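Local atomic coordinates of Ifi204 (Mus musculus domesticus, PDB entry 5YZW), a protein that probably senses DNA in innate immunity, as an interferon-inducible PYHIN-family protein whose HIN domain recognises DNA. Residues K54-P59 against V83-V88; V13-V18 against N61-S66. One frame throughout, in Å; residues are numbered along the deposited sequence.

In the fold
Near the N terminus, strand 11-25 supplies residues 13-18 to contact 2. The chain then runs through strands 30-38 and 43-48 to the loop with residues 54-59. It enters strand 62-71 at once, and residues 61-66 close contact 2 back onto residues 13-18. After strand 74-77, residues 83-88 return to the loop 54-59 and close contact 1. The segments alternate along the chain, so the two contacts cross. Their centres lie about 6 Å apart. Strand 62-71 is the shared member: it pairs with strand 11-25 in contact 2 and with strand 83-84 of contact 1.

Contact 1: residues K54-P59 against V83-V88; sequences KSKFIP and VSDVNV
Lys-56 reaches across to the backbone of Val-83. Its NZ gives a weak hydrogen bond to Val-83 O at 3.2 Å. The chain leaves with CG anti to the carbonyl carbon (chi1 -72°) and stays extended beyond CG. Its methylenes cross the side chain of Asp-85 at about a right angle, with Lys-56 CG 4.2 Å from Asp-85 CG. The charged ends do not meet: Lys-56 NZ stays 4.8 Å from Asp-85 OD1. The opposite charges may still attract each other over that gap. Next to Lys-56 in sequence, Phe-57 CE1 touches Val-83 CG2 at 4.2 Å. The methyl comes obliquely to the ring.

An alanine at Lys-56 would probably leave Val-83 O without this donor and open a gap beside the Asp-85 carboxylate, where the methylenes had lain.

The next shell holds both sides in place. Asn-61 ND2 donates to Lys-56 O and also to Asp-85 OD2, so one amide group ties the loop backbone to the carboxylate. With OD2 held there, OD1 is the oxygen that lies nearer the end of the lysine chain. Phe-57 is the centre of an inverse gamma turn, and its ring meets Phe-33 edge to face.

The polar layer is partly exposed, while Phe-57 and Val-83 are buried. The loop between strands 43-48 and 62-71 packs here against the end of strand 83-84, in what is probably the first OB-type barrel of the HIN domain. Ser-84 bonds through its backbone to Ala-64, which joins strand 83-84 to strand 62-71. The Phe-57 ring points inward among strands 11-25, 30-38, 62-71 and 74-77, touching Val-15, Ala-35, Ile-63 and Ile-77.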
loop_
_atom_site.group_PDB
_atom_site.type_symbol
_atom_site.label_atom_id
_atom_site.label_comp_id
_atom_site.label_asym_id
_atom_site.label_seq_id
_atom_site.Cartn_x
_atom_site.Cartn_y
_atom_site.Cartn_z
ATOM N N LYS A 54 6.649 3.319 -13.887
ATOM C CA LYS A 54 5.207 3.528 -14.005
ATOM C C LYS A 54 4.649 2.920 -15.295
ATOM O O LYS A 54 3.578 2.303 -15.288
ATOM C CB LYS A 54 4.904 5.031 -13.925
ATOM C CG LYS A 54 3.461 5.440 -14.188
ATOM C CD LYS A 54 3.378 6.968 -14.376
ATOM C CE LYS A 54 1.960 7.421 -14.669
ATOM N NZ LYS A 54 1.808 8.898 -14.538
ATOM N N SER A 55 5.380 3.045 -16.407
ATOM C CA SER A 55 4.915 2.477 -17.674
ATOM C C SER A 55 4.832 0.955 -17.673
ATOM O O SER A 55 4.207 0.392 -18.573
ATOM C CB SER A 55 5.824 2.910 -18.828
ATOM O OG SER A 55 7.143 2.440 -18.627
ATOM N N LYS A 56 5.430 0.267 -16.709
ATOM C CA LYS A 56 5.347 -1.188 -16.685
ATOM C C LYS A 56 4.407 -1.746 -15.625
ATOM O O LYS A 56 3.942 -2.889 -15.760
ATOM C CB LYS A 56 6.745 -1.790 -16.497
ATOM C CG LYS A 56 7.587 -1.642 -17.770
ATOM C CD LYS A 56 9.029 -2.046 -17.552
ATOM C CE LYS A 56 9.895 -1.591 -18.725
ATOM N NZ LYS A 56 11.285 -2.108 -18.571
ATOM N N PHE A 57 4.091 -0.976 -14.590
ATOM C CA PHE A 57 3.143 -1.454 -13.588
ATOM C C PHE A 57 1.736 -0.997 -13.979
ATOM O O PHE A 57 1.097 -0.156 -13.335
ATOM C CB PHE A 57 3.558 -0.985 -12.202
ATOM C CG PHE A 57 4.693 -1.775 -11.624
ATOM C CD1 PHE A 57 6.004 -1.535 -12.034
ATOM C CD2 PHE A 57 4.453 -2.785 -10.697
ATOM C CE1 PHE A 57 7.054 -2.274 -11.496
ATOM C CE2 PHE A 57 5.490 -3.528 -10.157
ATOM C CZ PHE A 57 6.799 -3.272 -10.554
ATOM N N ILE A 58 1.282 -1.569 -15.085
ATOM C CA ILE A 58 -0.077 -1.395 -15.588
ATOM C C ILE A 58 -0.879 -2.625 -15.181
ATOM O O ILE A 58 -0.426 -3.743 -15.436
ATOM C CB ILE A 58 -0.090 -1.228 -17.116
ATOM C CG1 ILE A 58 0.797 -0.056 -17.526
ATOM C CG2 ILE A 58 -1.513 -1.058 -17.627
ATOM C CD1 ILE A 58 0.384 1.242 -16.885
ATOM N N PRO A 59 -2.040 -2.468 -14.546
ATOM C CA PRO A 59 -2.847 -3.642 -14.191
ATOM C C PRO A 59 -3.021 -4.588 -15.374
ATOM O O PRO A 59 -3.346 -4.168 -16.483
ATOM C CB PRO A 59 -4.169 -3.018 -13.750
ATOM C CG PRO A 59 -3.732 -1.682 -13.095
ATOM C CD PRO A 59 -2.620 -1.210 -14.017
ATOM N N VAL A 83 13.214 -4.677 -13.857
ATOM C CA VAL A 83 11.927 -5.158 -14.355
ATOM C C VAL A 83 11.973 -5.244 -15.878
ATOM O O VAL A 83 12.450 -4.320 -16.542
ATOM C CB VAL A 83 10.771 -4.235 -13.904
ATOM C CG1 VAL A 83 9.437 -4.781 -14.389
ATOM C CG2 VAL A 83 10.762 -4.054 -12.361
ATOM N N SER A 84 11.492 -6.362 -16.433
ATOM C CA SER A 84 11.295 -6.516 -17.877
ATOM C C SER A 84 9.887 -7.061 -18.101
ATOM O O SER A 84 9.300 -7.662 -17.195
ATOM C CB SER A 84 12.355 -7.437 -18.502
ATOM O OG SER A 84 12.197 -8.751 -18.018
ATOM N N ASP A 85 9.318 -6.816 -19.306
ATOM C CA ASP A 85 7.904 -7.139 -19.520
ATOM C C ASP A 85 7.542 -7.621 -20.936
ATOM O O ASP A 85 6.400 -7.426 -21.370
ATOM C CB ASP A 85 7.019 -5.928 -19.190
ATOM C CG ASP A 85 6.972 -4.885 -20.316
ATOM O OD1 ASP A 85 8.018 -4.607 -20.953
ATOM O OD2 ASP A 85 5.874 -4.329 -20.547
ATOM N N VAL A 86 8.437 -8.289 -21.653
ATOM C CA VAL A 86 8.138 -8.666 -23.038
ATOM C C VAL A 86 7.807 -10.156 -23.095
ATOM O O VAL A 86 8.706 -11.002 -23.082
ATOM C CB VAL A 86 9.277 -8.298 -23.991
ATOM C CG1 VAL A 86 8.926 -8.736 -25.429
ATOM C CG2 VAL A 86 9.538 -6.800 -23.933
ATOM N N ASN A 87 6.505 -10.467 -23.185
ATOM C CA ASN A 87 5.989 -11.831 -23.385
ATOM C C ASN A 87 6.617 -12.826 -22.404
ATOM O O ASN A 87 7.064 -13.915 -22.774
ATOM C CB ASN A 87 6.191 -12.287 -24.842
ATOM C CG ASN A 87 5.150 -13.313 -25.297
ATOM O OD1 ASN A 87 3.972 -12.996 -25.439
ATOM N ND2 ASN A 87 5.593 -14.544 -25.538
ATOM N N VAL A 88 6.653 -12.438 -21.129
ATOM C CA VAL A 88 7.290 -13.279 -20.119
ATOM C C VAL A 88 6.467 -14.543 -19.876
ATOM O O VAL A 88 7.003 -15.655 -19.842
ATOM C CB VAL A 88 7.518 -12.477 -18.824
ATOM C CG1 VAL A 88 8.739 -11.575 -18.963
ATOM C CG2 VAL A 88 6.315 -11.634 -18.510
#

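Contact 2: residues V13-V18 against N61-S66; sequences VMVLKV and NIIAIS
Val-13 and Ile-63 form a hydrogen-bonded antiparallel pair although their short segments, 13-18 and 62-65, are sharply splayed, at 118° between their directions. The wide angle is consistent with a short pairing. Val-13 N gives a bond to Ile-63 O at 2.9 Å, and Ile-63 N returns one to Val-13 O. Val-15 N adds a third, to Asn-61 O at 3.0 Å. Met-14 and Ile-62 make the non-hydrogen-bonded pair between them. Just beyond Val-15, Leu-16 and Lys-17 form a classic beta bulge opposite Thr-36 of the neighbouring strand 30-38.

The two faces of the sheet differ. On the inner face Val-13 CG2 lies 3.6 Å from Ile-63 CG1 and 4.0 Å from Ile-65 CD1. Ile-63 CG1 stands between the backbone N and the carbonyl carbon (chi1 63°). Its CD1 then meets Val-15 CG2 at 3.7 Å. Val-83 of strand 83-84 also touches Ile-63. On the other face Met-14 bends at its last torsion (chi3 -89°). Its CE meets Ile-62 CD1 at 4.0 Å. Arg-99 of helix 96-103 touches Met-14, and Val-88 and Met-92 touch Ile-62.

Curled, steeply crossing strands of this kind fit the OB barrel assigned to the HIN family. Across this seam the side chains meet through aliphatic groups and the Met-14 methyl. The polar work falls to the backbone: three nearly straight bonds pair its amides and carbonyls, so the bonded groups of this largely buried seam have partners while branched side chains fill the interior.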
loop_
_atom_site.group_PDB
_atom_site.type_symbol
_atom_site.label_atom_id
_atom_site.label_comp_id
_atom_site.label_asym_id
_atom_site.label_seq_id
_atom_site.Cartn_x
_atom_site.Cartn_y
_atom_site.Cartn_z
ATOM N N VAL A 13 5.387 -12.102 -12.290
ATOM C CA VAL A 13 4.137 -11.720 -11.636
ATOM C C VAL A 13 3.196 -11.013 -12.602
ATOM O O VAL A 13 3.606 -10.435 -13.611
ATOM C CB VAL A 13 4.364 -10.830 -10.384
ATOM C CG1 VAL A 13 5.245 -11.530 -9.384
ATOM C CG2 VAL A 13 4.996 -9.487 -10.772
ATOM N N MET A 14 1.914 -11.048 -12.255
ATOM C CA MET A 14 0.928 -10.180 -12.868
ATOM C C MET A 14 0.659 -8.991 -11.950
ATOM O O MET A 14 0.457 -9.164 -10.748
ATOM C CB MET A 14 -0.377 -10.918 -13.148
ATOM C CG MET A 14 -1.286 -10.087 -14.044
ATOM S SD MET A 14 -2.902 -10.791 -14.363
ATOM C CE MET A 14 -2.571 -11.786 -15.830
ATOM N N VAL A 15 0.675 -7.791 -12.524
ATOM C CA VAL A 15 0.306 -6.567 -11.814
ATOM C C VAL A 15 -1.197 -6.556 -11.581
ATOM O O VAL A 15 -1.978 -6.651 -12.531
ATOM C CB VAL A 15 0.739 -5.333 -12.615
ATOM C CG1 VAL A 15 0.367 -4.055 -11.860
ATOM C CG2 VAL A 15 2.235 -5.398 -12.921
ATOM N N LEU A 16 -1.609 -6.419 -10.318
ATOM C CA LEU A 16 -3.026 -6.367 -9.968
ATOM C C LEU A 16 -3.549 -4.942 -9.807
ATOM O O LEU A 16 -4.598 -4.603 -10.354
ATOM C CB LEU A 16 -3.280 -7.157 -8.681
ATOM C CG LEU A 16 -2.887 -8.642 -8.751
ATOM C CD1 LEU A 16 -3.437 -9.393 -7.562
ATOM C CD2 LEU A 16 -3.348 -9.294 -10.032
ATOM N N LYS A 17 -2.835 -4.102 -9.072
ATOM C CA LYS A 17 -3.278 -2.750 -8.750
ATOM C C LYS A 17 -2.048 -1.899 -8.476
ATOM O O LYS A 17 -1.003 -2.408 -8.055
ATOM C CB LYS A 17 -4.266 -2.756 -7.568
ATOM C CG LYS A 17 -3.675 -2.706 -6.152
ATOM C CD LYS A 17 -3.564 -1.290 -5.537
ATOM C CE LYS A 17 -2.637 -1.292 -4.309
ATOM N NZ LYS A 17 -2.597 0.038 -3.692
ATOM N N VAL A 18 -2.165 -0.603 -8.772
ATOM C CA VAL A 18 -1.053 0.330 -8.626
ATOM C C VAL A 18 -1.627 1.664 -8.152
ATOM O O VAL A 18 -2.778 1.989 -8.443
ATOM C CB VAL A 18 -0.291 0.465 -9.968
ATOM C CG1 VAL A 18 -1.154 1.165 -11.005
ATOM C CG2 VAL A 18 1.037 1.221 -9.795
ATOM N N ASN A 61 -0.598 -6.327 -16.791
ATOM C CA ASN A 61 0.698 -6.575 -17.413
ATOM C C ASN A 61 1.427 -7.682 -16.658
ATOM O O ASN A 61 1.332 -7.789 -15.435
ATOM C CB ASN A 61 1.531 -5.290 -17.410
ATOM C CG ASN A 61 2.642 -5.282 -18.448
ATOM O OD1 ASN A 61 2.710 -6.146 -19.346
ATOM N ND2 ASN A 61 3.519 -4.281 -18.341
ATOM N N ILE A 62 2.144 -8.532 -17.385
ATOM C CA ILE A 62 2.948 -9.579 -16.764
ATOM C C ILE A 62 4.410 -9.168 -16.876
ATOM O O ILE A 62 4.852 -8.705 -17.933
ATOM C CB ILE A 62 2.664 -10.951 -17.397
ATOM C CG1 ILE A 62 1.185 -11.282 -17.198
ATOM C CG2 ILE A 62 3.453 -12.026 -16.706
ATOM C CD1 ILE A 62 0.703 -12.408 -18.077
ATOM N N ILE A 63 5.143 -9.260 -15.760
ATOM C CA ILE A 63 6.468 -8.652 -15.648
ATOM C C ILE A 63 7.380 -9.591 -14.865
ATOM O O ILE A 63 6.923 -10.507 -14.176
ATOM C CB ILE A 63 6.417 -7.240 -14.970
ATOM C CG1 ILE A 63 5.918 -7.341 -13.533
ATOM C CG2 ILE A 63 5.550 -6.256 -15.767
ATOM C CD1 ILE A 63 5.853 -5.977 -12.766
ATOM N N ALA A 64 8.691 -9.365 -14.993
ATOM C CA ALA A 64 9.704 -10.171 -14.311
ATOM C C ALA A 64 10.523 -9.230 -13.435
ATOM O O ALA A 64 11.054 -8.231 -13.930
ATOM C CB ALA A 64 10.593 -10.927 -15.330
ATOM N N ILE A 65 10.597 -9.512 -12.136
ATOM C CA ILE A 65 11.249 -8.614 -11.183
ATOM C C ILE A 65 12.536 -9.267 -10.686
ATOM O O ILE A 65 12.495 -10.361 -10.114
ATOM C CB ILE A 65 10.331 -8.269 -9.997
ATOM C CG1 ILE A 65 9.020 -7.623 -10.469
ATOM C CG2 ILE A 65 11.065 -7.343 -9.031
ATOM C CD1 ILE A 65 8.021 -7.340 -9.311
ATOM N N SER A 66 13.665 -8.578 -10.847
ATOM C CA SER A 66 14.947 -9.072 -10.351
ATOM C C SER A 66 15.605 -8.058 -9.423
ATOM O O SER A 66 15.175 -6.912 -9.319
ATOM C CB SER A 66 15.894 -9.402 -11.521
ATOM O OG SER A 66 15.224 -10.159 -12.507
#